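Local coordinates for PE family protein PE8 (Mycobacterium tuberculosis, PDB 5XFS) that promotes survival of mycobacteria inside macrophages by regulating host inflammatory cytokine production and inhibiting late apoptosis, at residues A[42-47]-A[59-64]. Numbering follows the deposited sequence.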
# COMPACT_ATOMS: atom_id res chain seq x y z
N THR A 42 -1.50 -32.00 -5.50
CA THR A 42 -1.90 -32.04 -4.10
C THR A 42 -0.83 -31.61 -3.10
O THR A 42 -1.16 -31.45 -1.92
CB THR A 42 -2.38 -33.46 -3.71
OG1 THR A 42 -1.31 -34.40 -3.86
CG2 THR A 42 -3.53 -33.91 -4.61
N ALA A 43 0.43 -31.43 -3.52
CA ALA A 43 1.46 -30.84 -2.67
C ALA A 43 1.83 -29.46 -3.17
O ALA A 43 2.98 -29.23 -3.58
CB ALA A 43 2.72 -31.71 -2.61
N ILE A 44 0.87 -28.55 -3.16
CA ILE A 44 1.12 -27.18 -3.59
C ILE A 44 1.49 -26.35 -2.38
O ILE A 44 0.69 -26.20 -1.45
CB ILE A 44 -0.09 -26.58 -4.31
CG1 ILE A 44 -0.38 -27.35 -5.58
CG2 ILE A 44 0.21 -25.14 -4.63
CD1 ILE A 44 -1.86 -27.57 -5.81
N ALA A 45 2.73 -25.82 -2.38
CA ALA A 45 3.13 -24.84 -1.39
C ALA A 45 2.65 -23.45 -1.80
O ALA A 45 2.60 -23.15 -3.00
CB ALA A 45 4.64 -24.84 -1.21
N PRO A 46 2.28 -22.61 -0.84
CA PRO A 46 1.89 -21.23 -1.17
C PRO A 46 3.01 -20.47 -1.87
O PRO A 46 4.18 -20.56 -1.49
CB PRO A 46 1.58 -20.62 0.20
CG PRO A 46 1.16 -21.81 1.02
CD PRO A 46 1.99 -22.95 0.56
N ALA A 47 2.63 -19.72 -2.92
CA ALA A 47 3.61 -18.92 -3.66
C ALA A 47 4.25 -17.86 -2.78
O ALA A 47 5.43 -17.54 -2.95
CB ALA A 47 2.96 -18.25 -4.86
N LEU A 59 -7.22 -24.68 -1.75
CA LEU A 59 -8.28 -25.16 -2.62
C LEU A 59 -7.73 -26.18 -3.61
O LEU A 59 -8.14 -27.34 -3.62
CB LEU A 59 -8.98 -24.02 -3.36
CG LEU A 59 -9.66 -22.90 -2.54
CD1 LEU A 59 -9.87 -21.59 -3.32
CD2 LEU A 59 -11.00 -23.40 -1.99
N PHE A 60 -6.75 -25.77 -4.43
CA PHE A 60 -6.30 -26.66 -5.50
C PHE A 60 -5.79 -28.00 -4.98
O PHE A 60 -5.79 -28.97 -5.73
CB PHE A 60 -5.23 -25.96 -6.34
CG PHE A 60 -5.80 -25.07 -7.41
CD1 PHE A 60 -6.26 -23.78 -7.12
CD2 PHE A 60 -5.86 -25.50 -8.73
CE1 PHE A 60 -6.77 -22.95 -8.11
CE2 PHE A 60 -6.38 -24.67 -9.73
CZ PHE A 60 -6.83 -23.40 -9.42
N THR A 61 -5.35 -28.06 -3.71
CA THR A 61 -4.98 -29.35 -3.12
C THR A 61 -6.19 -30.10 -2.59
O THR A 61 -6.26 -31.32 -2.71
CB THR A 61 -3.97 -29.20 -1.97
OG1 THR A 61 -4.62 -28.65 -0.81
CG2 THR A 61 -2.73 -28.39 -2.39
N ALA A 62 -7.15 -29.38 -2.00
CA ALA A 62 -8.42 -30.02 -1.69
C ALA A 62 -9.04 -30.59 -2.96
O ALA A 62 -9.60 -31.69 -2.95
CB ALA A 62 -9.35 -29.01 -1.01
N TYR A 63 -8.88 -29.88 -4.08
CA TYR A 63 -9.50 -30.28 -5.33
C TYR A 63 -8.82 -31.51 -5.93
O TYR A 63 -9.49 -32.39 -6.48
CB TYR A 63 -9.48 -29.11 -6.30
CG TYR A 63 -10.37 -29.27 -7.49
CD1 TYR A 63 -9.84 -29.53 -8.74
CD2 TYR A 63 -11.74 -29.16 -7.37
CE1 TYR A 63 -10.65 -29.67 -9.83
CE2 TYR A 63 -12.55 -29.30 -8.45
CZ TYR A 63 -12.01 -29.56 -9.68
OH TYR A 63 -12.84 -29.71 -10.77
N GLY A 64 -7.49 -31.57 -5.88
CA GLY A 64 -6.81 -32.72 -6.43
C GLY A 64 -6.98 -33.94 -5.56
O GLY A 64 -7.00 -35.07 -6.07
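Phe60 meets Ile44 through its CB, 3.8 Å from Ile44 CD1, while its flat ring leads away from segment 42-47 and the residue packs on the backbone of a chain of another protein in the complex. The ring of Tyr63 turns to that same partner chain, meeting an aromatic side chain with the planes at about 50°, and its OH hydrogen-bonds to that chain's backbone. The contact belongs to the PE domain, a helical hairpin, and joins the connection that follows helix 38-42 to the face of helix 51-87. Ile44 suits its place because its long branch can extend to the helix. CG1 stands anti to the carbonyl carbon (chi1 -63°); CD1, which ends the branch, lies 3.6 Å from Thr61 CG2. Ile44 also packs on Ala57, about one helical turn before Thr61, and on an apolar side chain of the partner chain, so its side chain touches both helix 51-87 and the other protein. Thr61 serves two environments: its side chain and that of Ile44 run past one another in opposite senses, while OG1 is hydrogen-bonded to Ala58 O within the helix. Thr42 divides its side chain similarly, OG1 being bonded to Ala38 O. Its backbone comes close to the helix, with Thr42 CA 4.2 Å from Thr61 CA and Thr42 O 3.5 Å from the methyl carbon Thr61 CG2, a van der Waals contact. Lacking a side chain, Gly64 admits the other branch of Thr42, whose CG2 rests 3.9 Å from Gly64 CA and 3.6 Å from Gly64 C.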